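Local coordinates for protein magnesium transporter, putative (Shewanella oneidensis MR-1, PDB 3KXR) that probably moves magnesium or another cation across the membrane, this piece comprising part of the intracellular N domain and the paired CBS domains, at residues P15-I19 with R44-D49; T60-V66 with L159-V163; A71-Q77 with H112-L118; C87-F92 with E147-P151. Residue numbers count along the deposited sequence, not the author numbering.

Contact 1: residues P15-I19 with R44-D49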
loop_
_atom_site.group_PDB
_atom_site.type_symbol
_atom_site.label_atom_id
_atom_site.label_comp_id
_atom_site.label_asym_id
_atom_site.label_seq_id
_atom_site.Cartn_x
_atom_site.Cartn_y
_atom_site.Cartn_z
ATOM N N PRO A 15 -9.238 -5.488 11.680
ATOM C CA PRO A 15 -8.388 -6.661 11.691
ATOM C C PRO A 15 -8.760 -7.647 12.806
ATOM O O PRO A 15 -8.567 -8.858 12.635
ATOM C CB PRO A 15 -6.977 -6.092 11.875
ATOM C CG PRO A 15 -7.108 -4.662 12.120
ATOM C CD PRO A 15 -8.511 -4.235 11.951
ATOM N N GLU A 16 -9.311 -7.143 13.911
ATOM C CA GLU A 16 -9.770 -8.005 15.025
ATOM C C GLU A 16 -10.957 -8.867 14.619
ATOM O O GLU A 16 -11.074 -10.017 15.029
ATOM C CB GLU A 16 -10.187 -7.177 16.261
ATOM C CG GLU A 16 -9.062 -6.348 16.951
ATOM C CD GLU A 16 -8.856 -4.923 16.370
ATOM O OE1 GLU A 16 -9.394 -4.585 15.297
ATOM O OE2 GLU A 16 -8.125 -4.133 17.002
ATOM N N ASP A 17 -11.856 -8.284 13.834
ATOM C CA ASP A 17 -12.968 -9.026 13.298
ATOM C C ASP A 17 -12.423 -10.190 12.488
ATOM O O ASP A 17 -12.886 -11.307 12.612
ATOM C CB ASP A 17 -13.809 -8.127 12.394
ATOM C CG ASP A 17 -14.421 -6.914 13.135
ATOM O OD1 ASP A 17 -14.551 -6.935 14.396
ATOM O OD2 ASP A 17 -14.792 -5.940 12.426
ATOM N N LEU A 18 -11.424 -9.921 11.660
ATOM C CA LEU A 18 -10.878 -10.958 10.801
ATOM C C LEU A 18 -10.345 -12.107 11.631
ATOM O O LEU A 18 -10.648 -13.253 11.344
ATOM C CB LEU A 18 -9.794 -10.408 9.873
ATOM C CG LEU A 18 -10.246 -9.420 8.786
ATOM C CD1 LEU A 18 -9.036 -8.865 8.018
ATOM C CD2 LEU A 18 -11.255 -10.065 7.800
ATOM N N ILE A 19 -9.615 -11.785 12.695
ATOM C CA ILE A 19 -9.019 -12.780 13.589
ATOM C C ILE A 19 -10.086 -13.614 14.271
ATOM O O ILE A 19 -10.035 -14.865 14.288
ATOM C CB ILE A 19 -8.115 -12.127 14.666
ATOM C CG1 ILE A 19 -6.841 -11.568 14.026
ATOM C CG2 ILE A 19 -7.745 -13.136 15.759
ATOM C CD1 ILE A 19 -5.809 -12.631 13.656
ATOM N N ARG A 44 -1.485 -4.862 13.344
ATOM C CA ARG A 44 -2.375 -5.272 14.419
ATOM C C ARG A 44 -2.853 -6.689 14.180
ATOM O O ARG A 44 -2.899 -7.508 15.099
ATOM C CB ARG A 44 -3.550 -4.281 14.552
ATOM C CG ARG A 44 -4.327 -4.356 15.905
ATOM C CD ARG A 44 -4.955 -2.977 16.418
ATOM N NE ARG A 44 -5.048 -1.922 15.390
ATOM C CZ ARG A 44 -6.138 -1.560 14.681
ATOM N NH1 ARG A 44 -7.340 -2.135 14.867
ATOM N NH2 ARG A 44 -6.021 -0.592 13.753
ATOM N N PHE A 45 -3.153 -7.004 12.935
ATOM C CA PHE A 45 -3.560 -8.350 12.610
ATOM C C PHE A 45 -2.446 -9.396 12.886
ATOM O O PHE A 45 -2.708 -10.470 13.451
ATOM C CB PHE A 45 -4.029 -8.417 11.157
ATOM C CG PHE A 45 -4.392 -9.806 10.703
ATOM C CD1 PHE A 45 -5.724 -10.240 10.731
ATOM C CD2 PHE A 45 -3.407 -10.680 10.254
ATOM C CE1 PHE A 45 -6.054 -11.510 10.320
ATOM C CE2 PHE A 45 -3.729 -11.961 9.836
ATOM C CZ PHE A 45 -5.057 -12.389 9.866
ATOM N N GLU A 46 -1.223 -9.096 12.484
ATOM C CA GLU A 46 -0.113 -10.024 12.699
ATOM C C GLU A 46 0.122 -10.278 14.177
ATOM O O GLU A 46 0.428 -11.410 14.553
ATOM C CB GLU A 46 1.198 -9.528 12.036
ATOM C CG GLU A 46 1.150 -9.454 10.468
ATOM C CD GLU A 46 0.720 -10.797 9.789
ATOM O OE1 GLU A 46 1.203 -11.874 10.218
ATOM O OE2 GLU A 46 -0.107 -10.794 8.833
ATOM N N LEU A 47 -0.049 -9.247 15.010
ATOM C CA LEU A 47 0.125 -9.410 16.456
ATOM C C LEU A 47 -0.985 -10.258 17.078
ATOM O O LEU A 47 -0.709 -11.146 17.898
ATOM C CB LEU A 47 0.184 -8.073 17.159
ATOM C CG LEU A 47 1.464 -7.264 16.915
ATOM C CD1 LEU A 47 1.219 -5.833 17.327
ATOM C CD2 LEU A 47 2.691 -7.836 17.620
ATOM N N TYR A 48 -2.226 -9.968 16.706
ATOM C CA TYR A 48 -3.358 -10.763 17.160
ATOM C C TYR A 48 -3.234 -12.208 16.660
ATOM O O TYR A 48 -3.602 -13.150 17.333
ATOM C CB TYR A 48 -4.662 -10.178 16.661
ATOM C CG TYR A 48 -5.279 -9.152 17.567
ATOM C CD1 TYR A 48 -6.549 -9.333 18.104
ATOM C CD2 TYR A 48 -4.607 -8.007 17.893
ATOM C CE1 TYR A 48 -7.116 -8.386 18.955
ATOM C CE2 TYR A 48 -5.175 -7.051 18.742
ATOM C CZ TYR A 48 -6.416 -7.252 19.263
ATOM O OH TYR A 48 -6.955 -6.303 20.074
ATOM N N ASP A 49 -2.671 -12.371 15.484
ATOM C CA ASP A 49 -2.513 -13.684 14.930
ATOM C C ASP A 49 -1.423 -14.457 15.630
ATOM O O ASP A 49 -1.468 -15.686 15.690
ATOM C CB ASP A 49 -2.207 -13.569 13.439
ATOM C CG ASP A 49 -2.290 -14.892 12.714
ATOM O OD1 ASP A 49 -3.147 -15.748 13.038
ATOM O OD2 ASP A 49 -1.496 -15.062 11.776
#
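Two helices of the MgtE intracellular N domain pack side by side here. The axes of 15-19 and 44-49 approach to 9.1 Å and cross at -33°, so both run in broadly the same direction, and 447 Å² is buried between them. Arg44, at the start of 44-49, brings the polar element: its NH1 donates to Glu16 OE2 at 3.0 Å and 166°, a salt bridge near the plane of the guanidinium, while Pro15 CG lies over one face of that group, 3.7 Å from NH1. Phe45 supplies the apolar centre. Pro15 CB lies 3.8 Å from Phe45 CB, Leu18 CB meets the ring edge 3.9 Å from Phe45 CE1, and Ile19 CD1 sits over the ring face, 3.9 Å from its centroid and 24° off the normal, a CH-pi contact. Helix 27-36 extends this core, touching Phe45 through Thr30 and Leu34 and Leu18 through Phe29 and Ala33. One turn on from Arg44, Tyr48 packs on Ile19, whose CG1 lies 3.7 Å from Tyr48 CB, and takes the aliphatic part of Glu16 obliquely against its ring, Glu16 CG to Tyr48 CE1 3.5 Å. At Asp49 the contact ends, Ile19 CD1 lying 3.6 Å from Asp49 N.

Contact 2: residues T60-V66 with L159-V163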
loop_
_atom_site.group_PDB
_atom_site.type_symbol
_atom_site.label_atom_id
_atom_site.label_comp_id
_atom_site.label_asym_id
_atom_site.label_seq_id
_atom_site.Cartn_x
_atom_site.Cartn_y
_atom_site.Cartn_z
ATOM N N THR A 60 0.907 -4.696 21.787
ATOM C CA THR A 60 2.149 -4.005 21.545
ATOM C C THR A 60 2.065 -2.984 20.429
ATOM O O THR A 60 1.469 -3.223 19.397
ATOM C CB THR A 60 3.218 -5.016 21.149
ATOM O OG1 THR A 60 3.651 -5.665 22.340
ATOM C CG2 THR A 60 4.408 -4.339 20.499
ATOM N N ASP A 61 2.717 -1.860 20.645
ATOM C CA ASP A 61 2.748 -0.789 19.683
ATOM C C ASP A 61 4.136 -0.754 19.079
ATOM O O ASP A 61 5.107 -0.707 19.786
ATOM C CB ASP A 61 2.429 0.506 20.417
ATOM C CG ASP A 61 2.370 1.689 19.513
ATOM O OD1 ASP A 61 2.572 1.533 18.294
ATOM O OD2 ASP A 61 2.135 2.788 20.047
ATOM N N HIS A 62 4.226 -0.806 17.763
ATOM C CA HIS A 62 5.511 -0.831 17.079
ATOM C C HIS A 62 6.154 0.549 17.065
ATOM O O HIS A 62 7.354 0.653 16.846
ATOM C CB HIS A 62 5.379 -1.317 15.635
ATOM C CG HIS A 62 5.019 -2.774 15.492
ATOM N ND1 HIS A 62 5.812 -3.803 15.973
ATOM C CD2 HIS A 62 3.957 -3.374 14.886
ATOM C CE1 HIS A 62 5.251 -4.966 15.677
ATOM N NE2 HIS A 62 4.121 -4.732 15.025
ATOM N N GLN A 63 5.342 1.587 17.272
ATOM C CA GLN A 63 5.797 2.992 17.349
ATOM C C GLN A 63 6.643 3.268 18.565
ATOM O O GLN A 63 6.169 3.207 19.690
ATOM C CB GLN A 63 4.594 3.952 17.402
ATOM C CG GLN A 63 4.299 4.546 16.086
ATOM C CD GLN A 63 2.936 5.163 15.965
ATOM O OE1 GLN A 63 2.800 6.389 16.006
ATOM N NE2 GLN A 63 1.924 4.327 15.736
HETATM N N MSE A 64 7.894 3.604 18.348
HETATM C CA MSE A 64 8.775 3.814 19.455
HETATM C C MSE A 64 10.048 4.502 19.036
HETATM O O MSE A 64 10.416 4.526 17.891
HETATM C CB MSE A 64 9.125 2.465 20.078
HETATM C CG MSE A 64 9.822 1.546 19.108
HETATM SE SE MSE A 64 10.267 -0.194 19.878
HETATM C CE MSE A 64 10.550 -1.246 18.202
ATOM N N LEU A 65 10.741 5.051 20.009
ATOM C CA LEU A 65 12.082 5.554 19.797
ATOM C C LEU A 65 13.099 4.391 20.007
ATOM O O LEU A 65 13.267 3.872 21.097
ATOM C CB LEU A 65 12.308 6.760 20.727
ATOM C CG LEU A 65 12.037 8.180 20.169
ATOM C CD1 LEU A 65 10.795 8.326 19.338
ATOM C CD2 LEU A 65 12.084 9.200 21.298
ATOM N N VAL A 66 13.745 3.963 18.927
ATOM C CA VAL A 66 14.771 2.929 18.992
ATOM C C VAL A 66 16.000 3.327 18.128
ATOM O O VAL A 66 15.856 3.921 17.065
ATOM C CB VAL A 66 14.188 1.554 18.546
ATOM C CG1 VAL A 66 13.444 1.714 17.227
ATOM C CG2 VAL A 66 15.274 0.514 18.450
ATOM N N LEU A 159 13.458 -6.779 20.265
ATOM C CA LEU A 159 12.562 -5.698 20.626
ATOM C C LEU A 159 11.483 -5.629 19.578
ATOM O O LEU A 159 11.766 -5.292 18.460
ATOM C CB LEU A 159 13.345 -4.376 20.637
ATOM C CG LEU A 159 12.548 -3.141 20.977
ATOM C CD1 LEU A 159 11.880 -3.379 22.337
ATOM C CD2 LEU A 159 13.480 -1.927 20.961
ATOM N N ILE A 160 10.249 -5.961 19.920
ATOM C CA ILE A 160 9.182 -5.877 18.929
ATOM C C ILE A 160 8.303 -4.630 19.044
ATOM O O ILE A 160 7.541 -4.327 18.119
ATOM C CB ILE A 160 8.314 -7.121 18.931
ATOM C CG1 ILE A 160 7.511 -7.197 20.222
ATOM C CG2 ILE A 160 9.193 -8.373 18.714
ATOM C CD1 ILE A 160 6.751 -8.522 20.362
ATOM N N GLY A 161 8.399 -3.896 20.144
ATOM C CA GLY A 161 7.560 -2.701 20.329
ATOM C C GLY A 161 7.473 -2.264 21.779
ATOM O O GLY A 161 8.290 -2.657 22.600
ATOM N N ARG A 162 6.473 -1.459 22.107
ATOM C CA ARG A 162 6.334 -0.986 23.481
ATOM C C ARG A 162 4.881 -1.002 23.920
ATOM O O ARG A 162 3.986 -1.063 23.088
ATOM C CB ARG A 162 6.864 0.432 23.584
ATOM C CG ARG A 162 5.918 1.447 23.021
ATOM C CD ARG A 162 6.545 2.804 22.900
ATOM N NE ARG A 162 5.581 3.738 22.346
ATOM C CZ ARG A 162 5.212 4.913 22.862
ATOM N NH1 ARG A 162 5.715 5.399 23.996
ATOM N NH2 ARG A 162 4.306 5.624 22.224
ATOM N N VAL A 163 4.674 -0.925 25.230
ATOM C CA VAL A 163 3.364 -0.692 25.779
ATOM C C VAL A 163 3.382 0.540 26.631
ATOM O O VAL A 163 4.292 0.720 27.400
ATOM C CB VAL A 163 2.959 -1.833 26.650
ATOM C CG1 VAL A 163 1.606 -1.511 27.284
ATOM C CG2 VAL A 163 2.853 -3.072 25.792
#
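Met64, a selenomethionine, lays its side chain along the strand 159-163: SE is 3.7 Å from Gly161 CA and 3.8 Å from Leu159 CD2, while its CB packs 3.8 Å from Arg162 CD. Val66 CG2 extends the apolar strip, 3.9 Å from Leu159 CD2. Further back, the backbones join at Asp61 and Arg162, a single antiparallel hydrogen-bonded pair: Asp61 N donates to Arg162 O at 2.9 Å, and Arg162 N returns to Asp61 O at 2.8 Å. Residues 60-66, which run into strand 66-68 of the first CBS domain, are thus fastened to strand 159-164 of the second. A classic bulge, Ile160 and Gly161 facing Val152, shapes that strand. Glycine is required at 161: its phi/psi of 161/-162 would jam a CB against the preceding carbonyl, and an ideal CB would lie 2.3 Å from Thr60 CG2. His62 ND1 donates to Ile160 O at 2.8 Å. Next to it an Asx turn shapes the backbone, Gln63 N donating to Asp61 OD1 at 3.0 Å. Arg162 NE gives a weak bond to Gln63 O at 2.8 Å, but the main partner of its guanidinium is Glu149. Gln63 OE1 accepts from Leu9 N of the third subunit.

Contact 3: residues A71-Q77 with H112-L118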
loop_
_atom_site.group_PDB
_atom_site.type_symbol
_atom_site.label_atom_id
_atom_site.label_comp_id
_atom_site.label_asym_id
_atom_site.label_seq_id
_atom_site.Cartn_x
_atom_site.Cartn_y
_atom_site.Cartn_z
ATOM N N ALA A 71 24.601 4.260 17.784
ATOM C CA ALA A 71 24.162 5.649 17.966
ATOM C C ALA A 71 24.849 6.366 19.152
ATOM O O ALA A 71 25.255 5.718 20.141
ATOM C CB ALA A 71 22.657 5.690 18.163
ATOM N N THR A 72 24.926 7.697 19.067
ATOM C CA THR A 72 25.455 8.526 20.137
ATOM C C THR A 72 24.360 9.361 20.784
ATOM O O THR A 72 23.256 9.454 20.271
ATOM C CB THR A 72 26.518 9.527 19.618
ATOM O OG1 THR A 72 25.889 10.525 18.780
ATOM C CG2 THR A 72 27.622 8.797 18.851
ATOM N N VAL A 73 24.715 10.004 21.897
ATOM C CA VAL A 73 23.853 10.958 22.576
ATOM C C VAL A 73 23.281 11.941 21.592
ATOM O O VAL A 73 22.119 12.302 21.721
ATOM C CB VAL A 73 24.605 11.685 23.723
ATOM C CG1 VAL A 73 23.874 12.947 24.207
ATOM C CG2 VAL A 73 24.834 10.711 24.908
ATOM N N ALA A 74 24.070 12.371 20.606
ATOM C CA ALA A 74 23.626 13.367 19.620
ATOM C C ALA A 74 22.402 12.877 18.892
ATOM O O ALA A 74 21.437 13.625 18.739
ATOM C CB ALA A 74 24.732 13.709 18.626
ATOM N N GLN A 75 22.403 11.624 18.463
ATOM C CA GLN A 75 21.217 11.071 17.790
ATOM C C GLN A 75 20.026 10.981 18.719
ATOM O O GLN A 75 18.916 11.263 18.318
ATOM C CB GLN A 75 21.493 9.676 17.232
ATOM C CG GLN A 75 22.311 9.669 15.944
ATOM C CD GLN A 75 23.744 10.073 16.187
ATOM O OE1 GLN A 75 24.466 9.420 16.951
ATOM N NE2 GLN A 75 24.152 11.194 15.588
ATOM N N ALA A 76 20.251 10.578 19.963
ATOM C CA ALA A 76 19.164 10.395 20.893
ATOM C C ALA A 76 18.540 11.756 21.173
ATOM O O ALA A 76 17.326 11.896 21.150
ATOM C CB ALA A 76 19.628 9.740 22.172
ATOM N N GLN A 77 19.357 12.768 21.409
ATOM C CA GLN A 77 18.816 14.114 21.680
ATOM C C GLN A 77 17.952 14.593 20.531
ATOM O O GLN A 77 16.872 15.161 20.740
ATOM C CB GLN A 77 19.933 15.147 21.957
ATOM C CG GLN A 77 20.502 14.983 23.366
ATOM C CD GLN A 77 21.619 15.935 23.692
ATOM O OE1 GLN A 77 21.926 16.832 22.925
ATOM N NE2 GLN A 77 22.226 15.748 24.852
ATOM N N HIS A 112 24.424 14.277 29.101
ATOM C CA HIS A 112 25.693 13.731 28.650
ATOM C C HIS A 112 26.215 14.470 27.436
ATOM O O HIS A 112 25.551 15.341 26.892
ATOM C CB HIS A 112 25.558 12.231 28.393
ATOM C CG HIS A 112 25.542 11.420 29.648
ATOM N ND1 HIS A 112 24.376 11.054 30.285
ATOM C CD2 HIS A 112 26.554 10.940 30.407
ATOM C CE1 HIS A 112 24.667 10.365 31.372
ATOM N NE2 HIS A 112 25.982 10.290 31.473
ATOM N N GLU A 113 27.439 14.151 27.044
ATOM C CA GLU A 113 28.054 14.805 25.909
ATOM C C GLU A 113 27.570 14.136 24.638
ATOM O O GLU A 113 27.379 12.930 24.622
ATOM C CB GLU A 113 29.581 14.760 26.043
ATOM C CG GLU A 113 30.127 15.513 27.297
ATOM C CD GLU A 113 29.705 17.006 27.307
ATOM O OE1 GLU A 113 29.957 17.722 26.287
ATOM O OE2 GLU A 113 29.086 17.448 28.321
ATOM N N PRO A 114 27.355 14.907 23.569
ATOM C CA PRO A 114 26.741 14.332 22.367
ATOM C C PRO A 114 27.555 13.276 21.662
ATOM O O PRO A 114 27.010 12.502 20.901
ATOM C CB PRO A 114 26.602 15.528 21.425
ATOM C CG PRO A 114 26.648 16.731 22.309
ATOM C CD PRO A 114 27.616 16.347 23.405
ATOM N N HIS A 115 28.852 13.272 21.858
ATOM C CA HIS A 115 29.712 12.307 21.192
ATOM C C HIS A 115 29.678 10.908 21.851
ATOM O O HIS A 115 30.252 9.971 21.302
ATOM C CB HIS A 115 31.158 12.824 21.164
ATOM C CG HIS A 115 31.746 13.034 22.527
ATOM N ND1 HIS A 115 32.232 11.998 23.297
ATOM C CD2 HIS A 115 31.870 14.155 23.282
ATOM C CE1 HIS A 115 32.647 12.469 24.461
ATOM N NE2 HIS A 115 32.439 13.773 24.477
ATOM N N GLU A 116 29.035 10.782 23.017
ATOM C CA GLU A 116 29.071 9.548 23.816
ATOM C C GLU A 116 28.173 8.456 23.266
ATOM O O GLU A 116 27.013 8.706 22.960
ATOM C CB GLU A 116 28.642 9.802 25.257
ATOM C CG GLU A 116 29.555 10.767 26.011
ATOM C CD GLU A 116 29.251 10.872 27.519
ATOM O OE1 GLU A 116 29.250 9.818 28.186
ATOM O OE2 GLU A 116 29.066 12.018 28.020
ATOM N N PRO A 117 28.696 7.229 23.149
ATOM C CA PRO A 117 27.840 6.158 22.670
ATOM C C PRO A 117 26.721 5.804 23.663
ATOM O O PRO A 117 26.929 5.732 24.881
ATOM C CB PRO A 117 28.794 4.995 22.488
ATOM C CG PRO A 117 30.171 5.627 22.471
ATOM C CD PRO A 117 30.065 6.767 23.394
ATOM N N LEU A 118 25.532 5.612 23.121
ATOM C CA LEU A 118 24.401 5.282 23.935
ATOM C C LEU A 118 24.624 3.955 24.631
ATOM O O LEU A 118 24.179 3.762 25.772
ATOM C CB LEU A 118 23.157 5.209 23.058
ATOM C CG LEU A 118 22.784 6.553 22.475
ATOM C CD1 LEU A 118 21.643 6.379 21.494
ATOM C CD2 LEU A 118 22.474 7.506 23.657
#
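Ala71 begins the contact with its carbonyl, which accepts from Leu118 N at 3.0 Å and a nearly linear 175°, while its CB touches Leu118 CD1 at 3.5 Å. Thr72 comes next, bridged to Pro117 with the CA atoms 4.2 Å apart; its CA also makes a CA-H...O contact with Glu116 O at 3.2 Å. Thr72 is the N-cap of helix 73-82 and forms a capping box with Gln75: Thr72 N donates to Gln75 OE1 at 2.8 Å, and Ala74 N makes a weak bond to Thr72 OG1 at 3.2 Å. Thr72 OG1 itself donates to Gln75 OE1 at 2.6 Å. Val73 N donates to Glu116 O at 2.8 Å and 155°, and Val73 CB rests 3.2 Å from Glu113 O. In this CBS domain, then, the loop after helix 106-109 folds back on the first turn of helix 73-82, and its type I turn, Glu113 to Glu116, brings two carbonyls to backbone NH groups at the helix start. The second carbonyl, Pro114 O, accepts from Ala74 N at 3.0 Å. Ala74 CB packs 3.8 Å from Pro114 CB. Ala76 CB meets Leu118 CD2 at 3.9 Å; around this pair, Leu91 touches Ala76 and Ile93 and Leu67 touch Leu118, so the leucine is anchored against the sheet. Gln77 lies beside His112, though its NE2 donates to Ile109 O.

Contact 4: residues C87-F92 with E147-P151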
loop_
_atom_site.group_PDB
_atom_site.type_symbol
_atom_site.label_atom_id
_atom_site.label_comp_id
_atom_site.label_asym_id
_atom_site.label_seq_id
_atom_site.Cartn_x
_atom_site.Cartn_y
_atom_site.Cartn_z
ATOM N N CYS A 87 3.256 9.239 25.556
ATOM C CA CYS A 87 3.872 8.479 26.633
ATOM C C CYS A 87 5.267 8.080 26.333
ATOM O O CYS A 87 5.608 6.908 26.404
ATOM C CB CYS A 87 3.115 7.194 26.892
ATOM S SG CYS A 87 1.719 7.468 27.864
ATOM N N ASN A 88 6.087 9.057 26.010
ATOM C CA ASN A 88 7.401 8.757 25.575
ATOM C C ASN A 88 8.375 9.576 26.332
ATOM O O ASN A 88 8.347 10.788 26.254
ATOM C CB ASN A 88 7.534 9.062 24.107
ATOM C CG ASN A 88 8.941 8.834 23.600
ATOM O OD1 ASN A 88 9.509 9.721 22.964
ATOM N ND2 ASN A 88 9.517 7.644 23.884
ATOM N N ASP A 89 9.235 8.923 27.094
ATOM C CA ASP A 89 10.427 9.607 27.554
ATOM C C ASP A 89 11.637 8.697 27.692
ATOM O O ASP A 89 12.567 9.019 28.411
ATOM C CB ASP A 89 10.137 10.346 28.855
ATOM C CG ASP A 89 10.065 9.419 30.011
ATOM O OD1 ASP A 89 10.007 8.173 29.771
ATOM O OD2 ASP A 89 10.109 9.936 31.151
ATOM N N ASN A 90 11.619 7.581 26.966
ATOM C CA ASN A 90 12.721 6.647 26.931
ATOM C C ASN A 90 13.002 6.274 25.502
ATOM O O ASN A 90 12.162 6.412 24.622
ATOM C CB ASN A 90 12.402 5.392 27.749
ATOM C CG ASN A 90 12.460 5.642 29.211
ATOM O OD1 ASN A 90 13.099 6.583 29.655
ATOM N ND2 ASN A 90 11.796 4.818 29.985
ATOM N N LEU A 91 14.196 5.759 25.285
ATOM C CA LEU A 91 14.598 5.335 23.955
ATOM C C LEU A 91 15.343 4.001 24.081
ATOM O O LEU A 91 16.106 3.789 25.029
ATOM C CB LEU A 91 15.426 6.450 23.344
ATOM C CG LEU A 91 16.009 6.379 21.951
ATOM C CD1 LEU A 91 16.223 7.802 21.429
ATOM C CD2 LEU A 91 17.310 5.633 22.072
ATOM N N PHE A 92 15.066 3.089 23.167
ATOM C CA PHE A 92 15.531 1.727 23.302
ATOM C C PHE A 92 16.694 1.451 22.381
ATOM O O PHE A 92 16.692 1.906 21.242
ATOM C CB PHE A 92 14.365 0.776 23.027
ATOM C CG PHE A 92 13.183 1.072 23.878
ATOM C CD1 PHE A 92 13.323 1.206 25.254
ATOM C CD2 PHE A 92 11.935 1.290 23.321
ATOM C CE1 PHE A 92 12.226 1.518 26.053
ATOM C CE2 PHE A 92 10.825 1.603 24.129
ATOM C CZ PHE A 92 10.984 1.721 25.489
ATOM N N GLU A 147 8.127 4.523 35.145
ATOM C CA GLU A 147 8.078 4.563 33.678
ATOM C C GLU A 147 6.700 4.905 33.131
ATOM O O GLU A 147 5.672 4.591 33.741
ATOM C CB GLU A 147 8.430 3.197 33.093
ATOM C CG GLU A 147 9.600 2.435 33.729
ATOM C CD GLU A 147 10.915 3.173 33.646
ATOM O OE1 GLU A 147 11.026 4.166 32.877
ATOM O OE2 GLU A 147 11.844 2.774 34.375
ATOM N N ILE A 148 6.680 5.522 31.960
ATOM C CA ILE A 148 5.427 5.730 31.262
ATOM C C ILE A 148 5.326 4.836 30.012
ATOM O O ILE A 148 4.340 4.889 29.258
ATOM C CB ILE A 148 5.178 7.248 30.960
ATOM C CG1 ILE A 148 6.258 7.868 30.059
ATOM C CG2 ILE A 148 5.092 8.016 32.272
ATOM C CD1 ILE A 148 5.937 9.384 29.557
ATOM N N GLU A 149 6.322 3.983 29.814
ATOM C CA GLU A 149 6.264 3.011 28.743
ATOM C C GLU A 149 7.245 1.935 29.071
ATOM O O GLU A 149 8.249 2.191 29.741
ATOM C CB GLU A 149 6.671 3.666 27.421
ATOM C CG GLU A 149 8.109 4.213 27.440
ATOM C CD GLU A 149 8.501 5.068 26.229
ATOM O OE1 GLU A 149 8.244 4.659 25.070
ATOM O OE2 GLU A 149 9.118 6.136 26.455
ATOM N N LEU A 150 7.002 0.741 28.566
ATOM C CA LEU A 150 8.013 -0.298 28.666
ATOM C C LEU A 150 8.203 -0.986 27.320
ATOM O O LEU A 150 7.238 -1.184 26.583
ATOM C CB LEU A 150 7.610 -1.346 29.697
ATOM C CG LEU A 150 7.749 -1.019 31.191
ATOM C CD1 LEU A 150 7.203 -2.187 32.046
ATOM C CD2 LEU A 150 9.212 -0.711 31.534
ATOM N N PRO A 151 9.438 -1.378 27.012
ATOM C CA PRO A 151 9.690 -2.175 25.828
ATOM C C PRO A 151 9.186 -3.598 25.989
ATOM O O PRO A 151 9.217 -4.167 27.105
ATOM C CB PRO A 151 11.219 -2.173 25.728
ATOM C CG PRO A 151 11.657 -2.038 27.102
ATOM C CD PRO A 151 10.646 -1.245 27.834
HETATM O O HOH W 1 9.253 5.770 30.738
HETATM O O HOH W 2 10.284 4.971 22.948
HETATM O O HOH W 3 10.992 2.208 29.418
#
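The carboxylate of Glu149 organises this interface between the two CBS domains. Its OE2 accepts three hydrogen bonds: from Asp89 N at 2.9 Å, Asn90 N at 2.9 Å and Asn88 ND2 at 3.0 Å. OE1 forms a salt bridge with Arg162, from the strand following 149-153. Beside it, Asn90 ND2 donates to Glu147 OE1 at 3.1 Å, and Glu147 OE1 is also paired with Arg105. Waters extend the network: water 1 donates to Asp89 OD1 at 2.7 Å and accepts from Ile148 N at 2.9 Å, and water 3 links Asn90 ND2 to Glu149 O, each at 2.8 Å. Farther along, the contact turns apolar. Pro151 CB stands over the Phe92 ring, 3.8 Å from its centroid and 10° off the normal, a CH-pi contact, with Pro151 CD 3.6 Å from Phe92 CE1. At the other end Ile148 CD1 lies 4.5 Å from Cys87 CB. Strands 90-92 and 149-151 run nearly parallel, at 8°, with axes 8.6 Å apart, too wide for backbone pairing, so side chains and water join the two sheets. Backbone NH groups, Asn88 and Arg162 together compensate the buried Glu149, which is consistent with a carboxylate that stays ionised despite the close Asp89.

How the contacts relate
From the N terminus, contact 1 closes first, a loop of 24 residues within the N domain. After helix 39-50 the chain passes into contact 2, where Leu47 packs on Thr60 and His62 and so couples that N-domain helix to segment 60-66 of the first CBS domain. The loop opened at 60-66 closes only at 159-163 and encloses both remaining contacts. Inside it, contacts 3 and 4 cross: 71-77 and 87-92 open in turn, 112-118 closes contact 3 within the first CBS domain, and 147-151 closes contact 4 between the two domains. Contacts 2 and 4, centres about 9 Å apart, share the Arg162-Glu149 salt bridge, while Ala76 against Leu91 joins contacts 3 and 4.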